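Local coordinates for protein beta-glucosidase (Pseudoalteromonas sp., PDB 3F95) that is the extra C-terminal beta-sandwich domain of an exo-1,3/1,4-beta-glucanase, an enzyme probably with beta-glucosidase activity, at residues L154-S158 against Q159-L163. Residues are numbered along the deposited sequence; the frame is centred on the assembly and turned at random. Where two conformers were deposited one is given.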
ATOM      1  N   LEU A 154       2.745  -3.113   3.183  1.00 16.60           N
ATOM      2  CA  LEU A 154       2.683  -1.661   3.085  1.00 17.32           C
ATOM      3  C   LEU A 154       1.767  -1.059   4.147  1.00 16.52           C
ATOM      4  O   LEU A 154       0.815  -1.690   4.593  1.00 15.86           O
ATOM      5  CB  LEU A 154       2.235  -1.219   1.681  1.00 18.57           C
ATOM      6  CG  LEU A 154       0.799  -1.356   1.214  1.00 19.21           C
ATOM      7  CD1 LEU A 154      -0.079  -0.172   1.627  1.00 22.51           C
ATOM      8  CD2 LEU A 154       0.754  -1.528  -0.329  1.00 18.99           C
ATOM      9  N   ARG A 155       2.045   0.174   4.524  1.00 16.54           N
ATOM     10  CA  ARG A 155       1.208   0.884   5.472  1.00 16.58           C
ATOM     11  C   ARG A 155       1.147   2.331   5.010  1.00 16.16           C
ATOM     12  O   ARG A 155       2.189   2.942   4.734  1.00 17.15           O
ATOM     13  CB  ARG A 155       1.812   0.768   6.878  1.00 16.98           C
ATOM     14  CG  ARG A 155       1.027   1.503   7.955  1.00 16.45           C
ATOM     15  CD  ARG A 155       1.817   1.569   9.277  1.00 20.31           C
ATOM     16  NE  ARG A 155       2.280   0.264   9.692  1.00 25.46           N
ATOM     17  CZ  ARG A 155       3.450   0.017  10.273  1.00 24.74           C
ATOM     18  NH1 ARG A 155       4.318   0.996  10.532  1.00 27.04           N
ATOM     19  NH2 ARG A 155       3.744  -1.226  10.600  1.00 25.90           N
ATOM     20  N   ILE A 156      -0.061   2.860   4.858  1.00 14.65           N
ATOM     21  CA  ILE A 156      -0.229   4.272   4.497  1.00 14.17           C
ATOM     22  C   ILE A 156      -0.991   4.950   5.639  1.00 14.56           C
ATOM     23  O   ILE A 156      -2.071   4.512   6.021  1.00 13.79           O
ATOM     24  CB  ILE A 156      -0.991   4.430   3.165  1.00 14.61           C
ATOM     25  CG1 ILE A 156      -0.178   3.759   2.027  1.00 14.41           C
ATOM     26  CG2 ILE A 156      -1.258   5.929   2.869  1.00 15.52           C
ATOM     27  CD1 ILE A 156      -0.984   3.578   0.754  1.00 13.18           C
ATOM     28  N   THR A 157      -0.401   6.010   6.168  1.00 14.51           N
ATOM     29  CA  THR A 157      -0.977   6.769   7.274  1.00 14.80           C
ATOM     30  C   THR A 157      -1.202   8.219   6.856  1.00 15.15           C
ATOM     31  O   THR A 157      -0.307   8.866   6.270  1.00 15.04           O
ATOM     32  CB  THR A 157      -0.054   6.682   8.505  1.00 14.04           C
ATOM     33  OG1 THR A 157       0.195   5.301   8.812  1.00 15.91           O
ATOM     34  CG2 THR A 157      -0.726   7.345   9.711  1.00 16.51           C
ATOM     35  N   SER A 158      -2.391   8.736   7.168  1.00 14.98           N
ATOM     36  CA  SER A 158      -2.764  10.117   6.835  1.00 15.64           C
ATOM     37  C   SER A 158      -4.017  10.520   7.634  1.00 16.52           C
ATOM     38  O   SER A 158      -4.604   9.684   8.338  1.00 15.82           O
ATOM     39  CB  SER A 158      -2.986  10.268   5.318  1.00 14.51           C
ATOM     40  OG  SER A 158      -3.130  11.652   4.923  1.00 15.25           O
ATOM     41  N   GLN A 159      -4.415  11.787   7.534  1.00 17.48           N
ATOM     42  CA  GLN A 159      -5.676  12.255   8.133  1.00 19.13           C
ATOM     43  C   GLN A 159      -6.683  12.599   7.057  1.00 18.38           C
ATOM     44  O   GLN A 159      -7.888  12.623   7.293  1.00 19.15           O
ATOM     45  CB  GLN A 159      -5.450  13.508   8.993  1.00 19.61           C
ATOM     46  CG  GLN A 159      -4.485  13.316  10.124  1.00 25.31           C
ATOM     47  CD  GLN A 159      -4.219  14.599  10.876  1.00 30.95           C
ATOM     48  OE1 GLN A 159      -3.260  15.317  10.582  1.00 35.46           O
ATOM     49  NE2 GLN A 159      -5.069  14.900  11.848  1.00 32.85           N
ATOM     50  N   ASN A 160      -6.201  12.897   5.854  1.00 18.27           N
ATOM     51  CA  ASN A 160      -7.102  13.317   4.803  1.00 17.72           C
ATOM     52  C   ASN A 160      -6.437  13.076   3.451  1.00 16.88           C
ATOM     53  O   ASN A 160      -5.417  13.694   3.148  1.00 17.54           O
ATOM     54  CB  ASN A 160      -7.441  14.800   4.969  1.00 19.35           C
ATOM     55  CG  ASN A 160      -8.617  15.198   4.152  1.00 22.40           C
ATOM     56  OD1 ASN A 160      -8.535  15.270   2.921  1.00 25.54           O
ATOM     57  ND2 ASN A 160      -9.739  15.448   4.818  1.00 27.44           N
ATOM     58  N   LEU A 161      -7.027  12.194   2.654  1.00 14.60           N
ATOM     59  CA  LEU A 161      -6.313  11.602   1.503  1.00 13.71           C
ATOM     60  C   LEU A 161      -7.296  10.727   0.749  1.00 12.98           C
ATOM     61  O   LEU A 161      -8.165  10.114   1.355  1.00 12.96           O
ATOM     62  CB  LEU A 161      -5.181  10.691   1.999  1.00 13.43           C
ATOM     63  CG  LEU A 161      -4.406   9.792   1.002  1.00 12.78           C
ATOM     64  CD1 LEU A 161      -3.661  10.666  -0.048  1.00 13.03           C
ATOM     65  CD2 LEU A 161      -3.415   8.962   1.786  1.00 14.45           C
ATOM     66  N   SER A 162      -7.171  10.702  -0.577  1.00 12.01           N
ATOM     67  CA  SER A 162      -7.921   9.758  -1.385  0.50 11.41           C
ATOM     68  C   SER A 162      -7.018   9.160  -2.467  1.00 12.87           C
ATOM     69  O   SER A 162      -6.419   9.888  -3.282  1.00 12.63           O
ATOM     70  CB  SER A 162      -9.154  10.437  -1.991  0.50 11.56           C
ATOM     71  OG  SER A 162      -9.899   9.514  -2.752  0.50 13.93           O
ATOM     72  N   LEU A 163      -6.970   7.829  -2.506  1.00 12.12           N
ATOM     73  CA  LEU A 163      -6.141   7.142  -3.478  1.00 12.55           C
ATOM     74  C   LEU A 163      -6.707   5.764  -3.733  1.00 13.02           C
ATOM     75  O   LEU A 163      -7.625   5.334  -3.055  1.00 12.64           O
ATOM     76  CB  LEU A 163      -4.685   7.056  -3.004  1.00 12.12           C
ATOM     77  CG  LEU A 163      -4.378   6.380  -1.645  1.00 13.19           C
ATOM     78  CD1 LEU A 163      -4.572   4.868  -1.622  1.00 14.10           C
ATOM     79  CD2 LEU A 163      -2.982   6.765  -1.169  1.00 12.57           C
TER
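Ile156 lays its branch methyl CG2 against the end of Leu161, crossing that side chain at about a right angle, with CG2 3.9 Å from Leu161 CD2. Leu161 CD2 also rests on Ser158, 3.8 Å from Ser158 CB, so it spans Ile156 and Ser158, which lie on strand 149-158. Leu161 gets there because its CG lies anti to the backbone N (chi1 171°), which carries the end of the side chain back toward Ile156 and Ser158. Further along the pair, Ile156 CD1 meets Leu163 CD2 at a looser 4.2 Å. At the turn itself Ser158 OG receives a weak hydrogen bond from the backbone N of Asn160, 3.4 Å long with an N-H...O angle of 154°, and also packs on Leu161 CB at 3.7 Å. The firmer partner of this buried hydroxyl is the carbonyl O of Gly101, which ties the corner to the neighbouring loop; Asn160 turns away, its OD1 bonded to Lys96 NZ. Gln159 and Asn160 form a short beta-beta connection between the two sheets of the sandwich, consistent with a galactose-binding-like fold, and segments 154-158 and 161-163 run roughly antiparallel on different sheets. The apolar residues fill the interior between the sheets, where Trp63 of strand 58-63 touches Ile156, Ser158, Leu161 and Leu163, and strand 102-108 adds Ala102 and Leu104.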